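Local structure of pectate lyase (Paenibacillus sp. 0602, 5GT5) at residues 7-12 with 161-166; 31-36 with 52-57; 41-46 with 92-97; 102-107 with 128-133. The protein cleaves polygalacturonate, and probably partly methylated pectin, by beta-elimination, acting as a secreted pectate lyase of polysaccharide lyase family 1 that probably depends on calcium. The protein carries 1 engineered substitution. All coordinates share one frame; numbering follows the deposited sequence.

Interaction 1: residues 7-12 with 161-166; sequences YNLTGF and GVWIDH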
loop_
_atom_site.group_PDB
_atom_site.type_symbol
_atom_site.label_atom_id
_atom_site.label_comp_id
_atom_site.label_asym_id
_atom_site.label_seq_id
_atom_site.Cartn_x
_atom_site.Cartn_y
_atom_site.Cartn_z
ATOM N N TYR A 7 -4.096 -22.239 5.788
ATOM C CA TYR A 7 -3.508 -21.676 4.577
ATOM C C TYR A 7 -3.885 -20.230 4.255
ATOM O O TYR A 7 -3.446 -19.695 3.246
ATOM C CB TYR A 7 -3.828 -22.570 3.368
ATOM C CG TYR A 7 -3.331 -23.965 3.563
ATOM C CD1 TYR A 7 -2.074 -24.202 4.031
ATOM C CD2 TYR A 7 -4.136 -25.048 3.298
ATOM C CE1 TYR A 7 -1.624 -25.479 4.232
ATOM C CE2 TYR A 7 -3.684 -26.324 3.449
ATOM C CZ TYR A 7 -2.432 -26.554 3.918
ATOM O OH TYR A 7 -1.954 -27.803 4.082
ATOM N N ASN A 8 -4.638 -19.608 5.137
ATOM C CA ASN A 8 -5.008 -18.207 4.945
ATOM C C ASN A 8 -3.807 -17.289 4.789
ATOM O O ASN A 8 -2.772 -17.492 5.431
ATOM C CB ASN A 8 -5.816 -17.655 6.128
ATOM C CG ASN A 8 -7.225 -18.171 6.176
ATOM O OD1 ASN A 8 -7.645 -18.970 5.335
ATOM N ND2 ASN A 8 -7.930 -17.795 7.232
ATOM N N LEU A 9 -3.980 -16.261 3.971
ATOM C CA LEU A 9 -3.047 -15.138 3.948
ATOM C C LEU A 9 -3.057 -14.442 5.308
ATOM O O LEU A 9 -4.124 -14.097 5.828
ATOM C CB LEU A 9 -3.461 -14.158 2.849
ATOM C CG LEU A 9 -2.792 -12.781 2.871
ATOM C CD1 LEU A 9 -1.271 -12.889 2.662
ATOM C CD2 LEU A 9 -3.399 -11.952 1.753
ATOM N N THR A 10 -1.874 -14.277 5.898
ATOM C CA THR A 10 -1.716 -13.505 7.136
ATOM C C THR A 10 -0.549 -12.538 6.987
ATOM O O THR A 10 0.181 -12.551 5.988
ATOM C CB THR A 10 -1.413 -14.411 8.325
ATOM O OG1 THR A 10 -0.101 -14.964 8.139
ATOM C CG2 THR A 10 -2.399 -15.561 8.423
ATOM N N GLY A 11 -0.381 -11.681 7.979
ATOM C CA GLY A 11 0.861 -10.918 8.117
ATOM C C GLY A 11 0.837 -9.625 7.343
ATOM O O GLY A 11 -0.249 -9.099 7.022
ATOM N N PHE A 12 2.005 -9.089 6.998
ATOM C CA PHE A 12 2.045 -7.743 6.433
ATOM C C PHE A 12 1.406 -7.638 5.056
ATOM O O PHE A 12 0.992 -6.548 4.658
ATOM C CB PHE A 12 3.480 -7.210 6.377
ATOM C CG PHE A 12 4.053 -6.834 7.737
ATOM C CD1 PHE A 12 3.577 -5.738 8.446
ATOM C CD2 PHE A 12 5.084 -7.583 8.308
ATOM C CE1 PHE A 12 4.103 -5.392 9.697
ATOM C CE2 PHE A 12 5.628 -7.237 9.549
ATOM C CZ PHE A 12 5.158 -6.131 10.242
ATOM N N GLY A 161 2.536 -4.971 -0.947
ATOM C CA GLY A 161 1.599 -6.086 -0.941
ATOM C C GLY A 161 2.032 -7.205 -1.859
ATOM O O GLY A 161 1.706 -7.217 -3.039
ATOM N N VAL A 162 2.819 -8.128 -1.322
ATOM C CA VAL A 162 3.326 -9.267 -2.060
ATOM C C VAL A 162 3.169 -10.484 -1.173
ATOM O O VAL A 162 3.693 -10.495 -0.060
ATOM C CB VAL A 162 4.813 -9.097 -2.433
ATOM C CG1 VAL A 162 5.289 -10.326 -3.221
ATOM C CG2 VAL A 162 5.044 -7.810 -3.261
ATOM N N TRP A 163 2.487 -11.509 -1.680
ATOM C CA TRP A 163 2.352 -12.779 -1.004
ATOM C C TRP A 163 3.024 -13.843 -1.861
ATOM O O TRP A 163 2.584 -14.108 -2.980
ATOM C CB TRP A 163 0.856 -13.109 -0.821
ATOM C CG TRP A 163 0.587 -14.295 0.051
ATOM C CD1 TRP A 163 1.406 -14.776 1.040
ATOM C CD2 TRP A 163 -0.584 -15.149 0.039
ATOM N NE1 TRP A 163 0.804 -15.869 1.658
ATOM C CE2 TRP A 163 -0.394 -16.128 1.051
ATOM C CE3 TRP A 163 -1.749 -15.203 -0.746
ATOM C CZ2 TRP A 163 -1.348 -17.124 1.323
ATOM C CZ3 TRP A 163 -2.689 -16.181 -0.464
ATOM C CH2 TRP A 163 -2.488 -17.131 0.545
ATOM N N ILE A 164 4.070 -14.463 -1.326
ATOM C CA ILE A 164 4.722 -15.608 -1.940
ATOM C C ILE A 164 4.391 -16.804 -1.063
ATOM O O ILE A 164 4.702 -16.793 0.135
ATOM C CB ILE A 164 6.225 -15.397 -2.017
ATOM C CG1 ILE A 164 6.520 -14.246 -2.994
ATOM C CG2 ILE A 164 6.920 -16.690 -2.512
ATOM C CD1 ILE A 164 7.889 -13.586 -2.804
ATOM N N ASP A 165 3.748 -17.835 -1.626
ATOM C CA ASP A 165 3.196 -18.873 -0.766
ATOM C C ASP A 165 3.189 -20.233 -1.453
ATOM O O ASP A 165 2.948 -20.324 -2.654
ATOM C CB ASP A 165 1.774 -18.467 -0.313
ATOM C CG ASP A 165 1.028 -19.602 0.328
ATOM O OD1 ASP A 165 0.375 -20.363 -0.435
ATOM O OD2 ASP A 165 1.092 -19.781 1.567
ATOM N N HIS A 166 3.503 -21.288 -0.700
ATOM C CA HIS A 166 3.593 -22.632 -1.288
ATOM C C HIS A 166 4.540 -22.684 -2.487
ATOM O O HIS A 166 4.293 -23.347 -3.500
ATOM C CB HIS A 166 2.200 -23.176 -1.643
ATOM C CG HIS A 166 1.448 -23.714 -0.462
ATOM N ND1 HIS A 166 0.539 -22.961 0.249
ATOM C CD2 HIS A 166 1.498 -24.932 0.127
ATOM C CE1 HIS A 166 0.040 -23.706 1.230
ATOM N NE2 HIS A 166 0.626 -24.889 1.197
HETATM O O HOH W 1 -1.405 -20.969 1.859
HETATM O O HOH W 2 0.545 -27.351 2.403
#
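Leu9 sets its CD1 methyl over the five-membered ring of Trp163, a CH-pi contact with CD1 3.4 Å from the ring centroid and 8° off the normal. Trp163 CG is anti to the backbone N (chi1 -171°), which carries it out toward Leu9. The opposite face of the indole carries Asp165 CB, 3.3 Å above the ring plane, while Tyr7 O lies at the ring edge; the indole is thus sandwiched, and its NE1 is hydrogen-bonded to Ser189 OG. Strand 160-165 belongs to the parallel beta-helix of the pectate lyases: Val162 and Ile164 point to the side of strand 154-157, Trp163 to the outside of the coil, where residues 7-12 run alongside in the reverse direction and cover it. An alanine in place of Trp163 would probably open a gap beneath Leu9 CD1 and leave the hydroxyl of Ser189 without its indole N-H. Toward Tyr7 the fit is looser, and two waters share the space with a ring pair. One donates to Tyr7 O (2.8 Å) and Asp165 OD2; the other links His166 NE2 with Tyr7 OH, the latter bond weak, and the phenol has a further partner in Arg422. His166 turns its edge to the face of Tyr7, the planes 72° apart. Its ND1 donates to Asp165 OD1 at 2.7 Å, which helps fix the ring's rotation, and Trp190 stacks on it.

Interaction 2: residues 31-36 with 52-57; sequences KKVYNA and VEIMND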
loop_
_atom_site.group_PDB
_atom_site.type_symbol
_atom_site.label_atom_id
_atom_site.label_comp_id
_atom_site.label_asym_id
_atom_site.label_seq_id
_atom_site.Cartn_x
_atom_site.Cartn_y
_atom_site.Cartn_z
ATOM N N LYS A 31 -4.403 -15.656 -18.288
ATOM C CA LYS A 31 -3.533 -16.179 -19.324
ATOM C C LYS A 31 -2.897 -17.491 -18.923
ATOM O O LYS A 31 -2.214 -17.566 -17.891
ATOM C CB LYS A 31 -2.434 -15.186 -19.697
ATOM C CG LYS A 31 -2.935 -13.837 -20.180
ATOM C CD LYS A 31 -3.807 -13.962 -21.435
ATOM C CE LYS A 31 -4.124 -12.574 -21.933
ATOM N NZ LYS A 31 -5.033 -12.677 -23.120
ATOM N N LYS A 32 -3.097 -18.518 -19.734
ATOM C CA LYS A 32 -2.450 -19.811 -19.556
ATOM C C LYS A 32 -1.143 -19.793 -20.301
ATOM O O LYS A 32 -1.076 -19.521 -21.501
ATOM C CB LYS A 32 -3.374 -20.931 -20.068
ATOM C CG LYS A 32 -4.586 -21.125 -19.154
ATOM C CD LYS A 32 -5.493 -22.259 -19.608
ATOM C CE LYS A 32 -6.667 -22.382 -18.681
ATOM N NZ LYS A 32 -7.550 -23.524 -19.115
ATOM N N VAL A 33 -0.077 -20.061 -19.562
ATOM C CA VAL A 33 1.267 -19.906 -20.091
ATOM C C VAL A 33 1.939 -21.266 -20.283
ATOM O O VAL A 33 2.149 -22.025 -19.313
ATOM C CB VAL A 33 2.085 -18.995 -19.140
ATOM C CG1 VAL A 33 3.573 -19.103 -19.417
ATOM C CG2 VAL A 33 1.603 -17.543 -19.257
ATOM N N TYR A 34 2.284 -21.562 -21.539
ATOM C CA TYR A 34 2.889 -22.851 -21.883
ATOM C C TYR A 34 4.344 -22.727 -22.245
ATOM O O TYR A 34 5.072 -23.723 -22.260
ATOM C CB TYR A 34 2.137 -23.484 -23.059
ATOM C CG TYR A 34 0.675 -23.728 -22.776
ATOM C CD1 TYR A 34 -0.298 -22.753 -23.049
ATOM C CD2 TYR A 34 0.250 -24.939 -22.247
ATOM C CE1 TYR A 34 -1.660 -22.993 -22.776
ATOM C CE2 TYR A 34 -1.089 -25.166 -21.962
ATOM C CZ TYR A 34 -2.033 -24.199 -22.232
ATOM O OH TYR A 34 -3.362 -24.433 -21.960
ATOM N N ASN A 35 4.783 -21.509 -22.537
ATOM C CA ASN A 35 6.137 -21.268 -22.992
ATOM C C ASN A 35 6.542 -19.843 -22.688
ATOM O O ASN A 35 5.734 -19.072 -22.151
ATOM C CB ASN A 35 6.249 -21.609 -24.485
ATOM C CG ASN A 35 5.341 -20.767 -25.343
ATOM O OD1 ASN A 35 5.314 -19.547 -25.236
ATOM N ND2 ASN A 35 4.585 -21.430 -26.223
ATOM N N ALA A 36 7.786 -19.505 -22.996
ATOM C CA ALA A 36 8.339 -18.199 -22.643
ATOM C C ALA A 36 7.632 -17.055 -23.359
ATOM O O ALA A 36 7.480 -15.969 -22.803
ATOM C CB ALA A 36 9.822 -18.148 -22.936
ATOM N N VAL A 52 -2.029 -15.226 -14.131
ATOM C CA VAL A 52 -1.153 -16.005 -14.992
ATOM C C VAL A 52 -1.081 -17.436 -14.436
ATOM O O VAL A 52 -0.594 -17.638 -13.300
ATOM C CB VAL A 52 0.268 -15.376 -15.072
ATOM C CG1 VAL A 52 1.192 -16.308 -15.877
ATOM C CG2 VAL A 52 0.207 -13.967 -15.698
ATOM N N GLU A 53 -1.598 -18.425 -15.191
ATOM C CA GLU A 53 -1.468 -19.826 -14.828
ATOM C C GLU A 53 -0.339 -20.440 -15.636
ATOM O O GLU A 53 -0.439 -20.590 -16.856
ATOM C CB GLU A 53 -2.755 -20.620 -15.055
ATOM C CG GLU A 53 -2.604 -22.052 -14.467
ATOM C CD GLU A 53 -3.791 -22.948 -14.695
ATOM O OE1 GLU A 53 -4.861 -22.468 -15.104
ATOM O OE2 GLU A 53 -3.638 -24.160 -14.439
ATOM N N ILE A 54 0.749 -20.777 -14.951
ATOM C CA ILE A 54 1.865 -21.497 -15.554
ATOM C C ILE A 54 1.425 -22.957 -15.697
ATOM O O ILE A 54 1.012 -23.574 -14.724
ATOM C CB ILE A 54 3.094 -21.425 -14.628
ATOM C CG1 ILE A 54 3.407 -19.961 -14.292
ATOM C CG2 ILE A 54 4.305 -22.168 -15.218
ATOM C CD1 ILE A 54 3.767 -19.163 -15.492
ATOM N N MET A 55 1.477 -23.500 -16.907
ATOM C CA MET A 55 0.854 -24.792 -17.188
ATOM C C MET A 55 1.825 -25.964 -17.094
ATOM O O MET A 55 1.397 -27.122 -16.972
ATOM C CB MET A 55 0.235 -24.767 -18.605
ATOM C CG MET A 55 -0.793 -23.634 -18.825
ATOM S SD MET A 55 -2.122 -23.679 -17.639
ATOM C CE MET A 55 -2.976 -25.178 -18.192
ATOM N N ASN A 56 3.111 -25.669 -17.190
ATOM C CA ASN A 56 4.144 -26.706 -17.204
ATOM C C ASN A 56 5.466 -26.075 -16.798
ATOM O O ASN A 56 5.546 -24.849 -16.673
ATOM C CB ASN A 56 4.238 -27.358 -18.596
ATOM C CG ASN A 56 4.207 -26.337 -19.740
ATOM O OD1 ASN A 56 3.204 -26.234 -20.437
ATOM N ND2 ASN A 56 5.293 -25.583 -19.938
ATOM N N ASP A 57 6.499 -26.882 -16.585
ATOM C CA ASP A 57 7.818 -26.325 -16.320
ATOM C C ASP A 57 8.228 -25.370 -17.436
ATOM O O ASP A 57 7.927 -25.612 -18.618
ATOM C CB ASP A 57 8.902 -27.414 -16.213
ATOM C CG ASP A 57 8.694 -28.379 -15.055
ATOM O OD1 ASP A 57 7.845 -28.130 -14.179
ATOM O OD2 ASP A 57 9.397 -29.432 -15.037
#
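Tyr34 holds CG anti to its carbonyl carbon (chi1 -60°), and Met55 does the same (chi1 -57°), which puts Met55 CG over one face of the tyrosine ring, 3.7 Å from its centroid. Met55 SD makes an oblique Met-aromatic contact. Asn56 CG sits between backbone N and carbonyl carbon (chi1 44°), and ND2 donates to Tyr34 O at 3.0 Å and to Asp57 O at 2.9 Å, both in its amide plane. An alanine in place of Asn56 would probably deprive Tyr34 O and Asp57 O of this donor and leave the turns after both strands less firmly tied. Upstream the parallel strands are joined by Glu53 N to Lys31 O, Val33 N to Glu53 O (2.8 Å) and Met55 N to Val33 O. On the face of Val33, Val52 and Ile54, Val33 CG2 meets Val52 CG1, and Val33 CG1 lies beside Ile54 CD1. Helix 36-43 covers this face through Leu39 and Ala42, while strand 102-106 pairs with the far edge of strand 51-54 in the parallel beta-helix.

Interaction 3: residues 41-46 with 92-97; sequences LALKKN and SKITVD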
loop_
_atom_site.group_PDB
_atom_site.type_symbol
_atom_site.label_atom_id
_atom_site.label_comp_id
_atom_site.label_asym_id
_atom_site.label_seq_id
_atom_site.Cartn_x
_atom_site.Cartn_y
_atom_site.Cartn_z
ATOM N N LEU A 41 4.245 -12.188 -23.160
ATOM C CA LEU A 41 3.051 -11.437 -23.513
ATOM C C LEU A 41 2.193 -11.127 -22.299
ATOM O O LEU A 41 1.687 -10.007 -22.177
ATOM C CB LEU A 41 2.234 -12.202 -24.546
ATOM C CG LEU A 41 2.879 -12.286 -25.930
ATOM C CD1 LEU A 41 2.059 -13.217 -26.854
ATOM C CD2 LEU A 41 3.017 -10.902 -26.545
ATOM N N ALA A 42 2.055 -12.087 -21.381
ATOM C CA ALA A 42 1.217 -11.924 -20.200
ATOM C C ALA A 42 1.768 -10.885 -19.221
ATOM O O ALA A 42 0.989 -10.129 -18.630
ATOM C CB ALA A 42 1.069 -13.245 -19.499
ATOM N N LEU A 43 3.098 -10.861 -19.052
ATOM C CA LEU A 43 3.734 -10.024 -18.031
ATOM C C LEU A 43 4.298 -8.712 -18.570
ATOM O O LEU A 43 4.965 -7.978 -17.846
ATOM C CB LEU A 43 4.801 -10.812 -17.261
ATOM C CG LEU A 43 4.230 -11.917 -16.389
ATOM C CD1 LEU A 43 5.427 -12.605 -15.708
ATOM C CD2 LEU A 43 3.207 -11.404 -15.345
ATOM N N LYS A 44 4.018 -8.405 -19.833
ATOM C CA LYS A 44 4.415 -7.114 -20.433
ATOM C C LYS A 44 3.769 -5.982 -19.650
ATOM O O LYS A 44 2.594 -6.088 -19.280
ATOM C CB LYS A 44 3.976 -7.041 -21.906
ATOM C CG LYS A 44 4.548 -5.835 -22.653
ATOM C CD LYS A 44 4.166 -5.899 -24.136
ATOM C CE LYS A 44 4.711 -4.696 -24.898
ATOM N NZ LYS A 44 6.178 -4.691 -24.928
ATOM N N LYS A 45 4.535 -4.935 -19.367
ATOM C CA LYS A 45 3.990 -3.788 -18.629
ATOM C C LYS A 45 2.691 -3.305 -19.276
ATOM O O LYS A 45 2.581 -3.195 -20.504
ATOM C CB LYS A 45 5.034 -2.660 -18.578
ATOM C CG LYS A 45 4.606 -1.439 -17.790
ATOM C CD LYS A 45 5.743 -0.405 -17.811
ATOM C CE LYS A 45 5.287 0.926 -17.208
ATOM N NZ LYS A 45 6.307 2.004 -17.414
ATOM N N ASN A 46 1.689 -3.068 -18.419
ATOM C CA ASN A 46 0.371 -2.606 -18.837
ATOM C C ASN A 46 -0.436 -3.579 -19.652
ATOM O O ASN A 46 -1.381 -3.184 -20.351
ATOM C CB ASN A 46 0.433 -1.201 -19.453
ATOM C CG ASN A 46 0.784 -0.151 -18.439
ATOM O OD1 ASN A 46 0.312 -0.220 -17.311
ATOM N ND2 ASN A 46 1.588 0.826 -18.829
ATOM N N SER A 92 17.928 -15.409 -17.968
ATOM C CA SER A 92 17.141 -14.194 -18.198
ATOM C C SER A 92 16.802 -13.497 -16.900
ATOM O O SER A 92 16.882 -14.089 -15.804
ATOM C CB SER A 92 15.824 -14.539 -18.893
ATOM O OG SER A 92 16.055 -15.114 -20.185
ATOM N N LYS A 93 16.456 -12.221 -17.022
ATOM C CA LYS A 93 15.821 -11.474 -15.941
ATOM C C LYS A 93 14.458 -11.031 -16.442
ATOM O O LYS A 93 14.357 -10.394 -17.488
ATOM C CB LYS A 93 16.640 -10.250 -15.543
ATOM C CG LYS A 93 16.000 -9.521 -14.381
ATOM C CD LYS A 93 16.737 -8.242 -14.015
ATOM C CE LYS A 93 17.933 -8.560 -13.163
ATOM N NZ LYS A 93 18.608 -7.300 -12.700
ATOM N N ILE A 94 13.411 -11.392 -15.699
ATOM C CA ILE A 94 12.034 -11.080 -16.089
ATOM C C ILE A 94 11.505 -10.046 -15.126
ATOM O O ILE A 94 11.433 -10.294 -13.917
ATOM C CB ILE A 94 11.159 -12.329 -16.052
ATOM C CG1 ILE A 94 11.739 -13.433 -16.965
ATOM C CG2 ILE A 94 9.755 -11.948 -16.453
ATOM C CD1 ILE A 94 11.209 -14.812 -16.707
ATOM N N THR A 95 11.191 -8.859 -15.650
ATOM C CA THR A 95 10.785 -7.744 -14.799
ATOM C C THR A 95 9.288 -7.486 -14.895
ATOM O O THR A 95 8.799 -7.045 -15.952
ATOM C CB THR A 95 11.548 -6.453 -15.143
ATOM O OG1 THR A 95 12.947 -6.682 -14.952
ATOM C CG2 THR A 95 11.136 -5.325 -14.209
ATOM N N VAL A 96 8.594 -7.723 -13.784
ATOM C CA VAL A 96 7.175 -7.451 -13.633
ATOM C C VAL A 96 7.068 -6.043 -13.105
ATOM O O VAL A 96 7.418 -5.793 -11.933
ATOM C CB VAL A 96 6.580 -8.445 -12.612
ATOM C CG1 VAL A 96 5.124 -8.172 -12.326
ATOM C CG2 VAL A 96 6.744 -9.898 -13.121
ATOM N N ASP A 97 6.599 -5.121 -13.953
ATOM C CA ASP A 97 6.706 -3.686 -13.689
ATOM C C ASP A 97 5.335 -3.023 -13.770
ATOM O O ASP A 97 4.610 -3.178 -14.756
ATOM C CB ASP A 97 7.636 -3.050 -14.741
ATOM C CG ASP A 97 8.017 -1.605 -14.432
ATOM O OD1 ASP A 97 7.504 -0.999 -13.472
ATOM O OD2 ASP A 97 8.858 -1.066 -15.184
HETATM O O HOH W 3 6.416 -5.895 -16.736
HETATM O O HOH W 4 9.067 1.260 -16.305
HETATM O O HOH W 5 1.550 -3.462 -15.570
#
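Lys45 and Asp97 run alongside each other in the same direction, where the chain leaving helix 36-43 passes the end of strand 92-97; as in other pectate lyases, this helix covers one end of the parallel beta-helix. The lysine sets CG anti to its backbone N (chi1 -178°) and runs extended beyond it. Its CB lies 3.9 Å from Asp97 O, and CG comes closer to Asp97 O, at 3.5 Å. One carbon further, CD is 4.1 Å from Asp97 OD2. At the tip NZ remains 4.6 Å from Asp97 OD2, too far for a salt bridge, and reaches the carboxylate through a water to which it donates. The direct charge partner of that carboxylate is Arg121, which forms a salt bridge to OD2. Deeper in, the contact turns apolar: Leu43 CD1 meets Val96 CG2 at 4.0 Å and more distantly Ile94 CG2, while the same leucine also rests on Leu102 and Ile104 of strand 102-106. Waters also join the backbones. Beyond Lys45, one bridges Asn46 N and Asp97 O; Asn46 packs on Phe404 of the second subunit. Between the lysine and the leucine, another accepts from Asp97 N and donates to both Thr95 O and Leu43 O, the last at 2.8 Å.

Interaction 4: residues 102-107 with 128-133; sequences LTIFSA and RNLEFD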
loop_
_atom_site.group_PDB
_atom_site.type_symbol
_atom_site.label_atom_id
_atom_site.label_comp_id
_atom_site.label_asym_id
_atom_site.label_seq_id
_atom_site.Cartn_x
_atom_site.Cartn_y
_atom_site.Cartn_z
ATOM N N LEU A 102 -2.247 -8.855 -9.259
ATOM C CA LEU A 102 -1.789 -9.888 -10.178
ATOM C C LEU A 102 -1.536 -11.155 -9.394
ATOM O O LEU A 102 -0.901 -11.106 -8.345
ATOM C CB LEU A 102 -0.500 -9.418 -10.862
ATOM C CG LEU A 102 0.265 -10.467 -11.675
ATOM C CD1 LEU A 102 -0.493 -10.888 -12.935
ATOM C CD2 LEU A 102 1.654 -9.932 -12.033
ATOM N N THR A 103 -2.013 -12.290 -9.889
ATOM C CA THR A 103 -1.685 -13.597 -9.328
ATOM C C THR A 103 -0.980 -14.456 -10.358
ATOM O O THR A 103 -1.482 -14.645 -11.493
ATOM C CB THR A 103 -2.946 -14.328 -8.850
ATOM O OG1 THR A 103 -3.550 -13.526 -7.828
ATOM C CG2 THR A 103 -2.617 -15.723 -8.259
ATOM N N ILE A 104 0.167 -15.008 -9.963
ATOM C CA ILE A 104 0.909 -15.959 -10.798
ATOM C C ILE A 104 0.969 -17.272 -10.047
ATOM O O ILE A 104 1.387 -17.298 -8.897
ATOM C CB ILE A 104 2.363 -15.432 -11.107
ATOM C CG1 ILE A 104 2.326 -13.988 -11.633
ATOM C CG2 ILE A 104 3.086 -16.394 -12.030
ATOM C CD1 ILE A 104 3.732 -13.332 -11.754
ATOM N N PHE A 105 0.570 -18.373 -10.663
ATOM C CA PHE A 105 0.528 -19.638 -9.961
ATOM C C PHE A 105 0.634 -20.785 -10.942
ATOM O O PHE A 105 0.579 -20.566 -12.164
ATOM C CB PHE A 105 -0.767 -19.768 -9.121
ATOM C CG PHE A 105 -1.976 -20.230 -9.913
ATOM C CD1 PHE A 105 -2.636 -19.343 -10.778
ATOM C CD2 PHE A 105 -2.449 -21.523 -9.772
ATOM C CE1 PHE A 105 -3.737 -19.774 -11.515
ATOM C CE2 PHE A 105 -3.562 -21.955 -10.502
ATOM C CZ PHE A 105 -4.192 -21.078 -11.372
ATOM N N SER A 106 0.800 -21.997 -10.403
ATOM C CA SER A 106 0.542 -23.205 -11.211
ATOM C C SER A 106 -0.307 -24.170 -10.425
ATOM O O SER A 106 -0.365 -24.115 -9.196
ATOM C CB SER A 106 1.842 -23.877 -11.653
ATOM O OG SER A 106 2.411 -24.659 -10.589
ATOM N N ALA A 107 -0.971 -25.079 -11.146
ATOM C CA ALA A 107 -1.849 -26.034 -10.509
ATOM C C ALA A 107 -1.081 -27.176 -9.841
ATOM O O ALA A 107 -1.565 -27.756 -8.896
ATOM C CB ALA A 107 -2.839 -26.633 -11.516
ATOM N N ARG A 128 2.202 -18.171 -6.227
ATOM C CA ARG A 128 1.944 -19.406 -5.472
ATOM C C ARG A 128 2.179 -20.689 -6.241
ATOM O O ARG A 128 1.946 -20.792 -7.469
ATOM C CB ARG A 128 0.504 -19.423 -4.915
ATOM C CG ARG A 128 0.262 -18.317 -3.891
ATOM C CD ARG A 128 -1.189 -18.326 -3.442
ATOM N NE ARG A 128 -1.441 -19.278 -2.357
ATOM C CZ ARG A 128 -2.652 -19.536 -1.866
ATOM N NH1 ARG A 128 -3.732 -18.984 -2.429
ATOM N NH2 ARG A 128 -2.788 -20.354 -0.821
ATOM N N ASN A 129 2.606 -21.711 -5.485
ATOM C CA ASN A 129 2.734 -23.086 -6.008
ATOM C C ASN A 129 3.670 -23.215 -7.195
ATOM O O ASN A 129 3.364 -23.926 -8.183
ATOM C CB ASN A 129 1.360 -23.693 -6.329
ATOM C CG ASN A 129 1.380 -25.188 -6.222
ATOM O OD1 ASN A 129 2.126 -25.737 -5.405
ATOM N ND2 ASN A 129 0.562 -25.862 -7.005
ATOM N N LEU A 130 4.807 -22.529 -7.111
ATOM C CA LEU A 130 5.856 -22.615 -8.119
ATOM C C LEU A 130 7.162 -23.022 -7.476
ATOM O O LEU A 130 7.460 -22.637 -6.321
ATOM C CB LEU A 130 6.043 -21.286 -8.813
ATOM C CG LEU A 130 4.829 -20.902 -9.635
ATOM C CD1 LEU A 130 4.920 -19.434 -9.943
ATOM C CD2 LEU A 130 4.843 -21.720 -10.919
ATOM N N GLU A 131 7.941 -23.825 -8.197
ATOM C CA GLU A 131 9.286 -24.203 -7.780
ATOM C C GLU A 131 10.295 -23.471 -8.658
ATOM O O GLU A 131 10.107 -23.342 -9.869
ATOM C CB GLU A 131 9.491 -25.720 -7.847
ATOM C CG GLU A 131 10.944 -26.121 -7.499
ATOM C CD GLU A 131 11.103 -27.589 -7.192
ATOM O OE1 GLU A 131 10.143 -28.374 -7.323
ATOM O OE2 GLU A 131 12.235 -27.980 -6.830
ATOM N N PHE A 132 11.344 -22.962 -8.026
ATOM C CA PHE A 132 12.367 -22.167 -8.658
ATOM C C PHE A 132 13.685 -22.923 -8.572
ATOM O O PHE A 132 14.098 -23.355 -7.483
ATOM C CB PHE A 132 12.475 -20.818 -7.945
ATOM C CG PHE A 132 11.227 -20.000 -8.049
ATOM C CD1 PHE A 132 10.170 -20.193 -7.173
ATOM C CD2 PHE A 132 11.110 -19.048 -9.041
ATOM C CE1 PHE A 132 8.976 -19.420 -7.320
ATOM C CE2 PHE A 132 9.979 -18.265 -9.160
ATOM C CZ PHE A 132 8.897 -18.464 -8.323
ATOM N N ASP A 133 14.337 -23.112 -9.722
ATOM C CA ASP A 133 15.520 -23.974 -9.757
ATOM C C ASP A 133 16.486 -23.546 -10.850
ATOM O O ASP A 133 16.114 -22.794 -11.777
ATOM C CB ASP A 133 15.116 -25.457 -9.962
ATOM C CG ASP A 133 16.161 -26.448 -9.465
ATOM O OD1 ASP A 133 17.202 -26.053 -8.902
ATOM O OD2 ASP A 133 15.916 -27.666 -9.672
#
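Ser106 OG is gripped from several directions: it donates to Asn129 O at 2.7 Å, nearly along the C=O axis, and receives the N-H of Ser110 and, weakly, that of Gly109. Its chi1 of 79° sets OG between backbone N and carbonyl carbon. Asn129 returns a bond, ND2 donating to Ser106 O at 3.0 Å from 42° above that carbonyl plane. The other amide end is held too, OD1 accepting from the backbone of Gly432, which pins the rotation of the carboxamide. Before this exchange the two strands run parallel, Arg128 N bonding Ile104 O at 2.9 Å. The next bond, Ser106 N to Arg128 O, is weak at 3.4 Å, and Arg128 O is also approached by the CA-H of Phe105. On one side Leu130 fits against strand 102-106, with CD2 3.8 Å from Ser106 CB and CD1 4.1 Å from Ile104 CG2, Leu130 and Ile104 crossing at about a right angle. Arg128 leads away from this layer to a salt bridge with Asp165. Asn129 has left-handed helical backbone angles (phi 59°), and the chain bends there between strands 125-128 and 131-133, the short turn of the parallel beta-helix where pectate lyases commonly stack an asparagine ladder; in the next coil here the equivalent corner is His166.

How the interactions relate
Interactions 1 and 4 are buried and meet directly: Trp163 packs on the guanidinium carbon of Arg128, so that two successive coils share one layer of side chains. Interaction 4 is the more polar at its bend, whereas interaction 1 adds aromatic stacking and water beneath the N-terminal residues. Interaction 2 continues the parallel ladder toward the end of the beta-helix, strand 51-54 pairing with 102-106, and its Tyr34, Met55 and Asn56 lie nearer the surface. Interaction 3 has no strand pairing; its waters and lysine chain lie at the rim, yet Leu43 packs inward on Val52 of interaction 2, joining the helix to the strand that follows it.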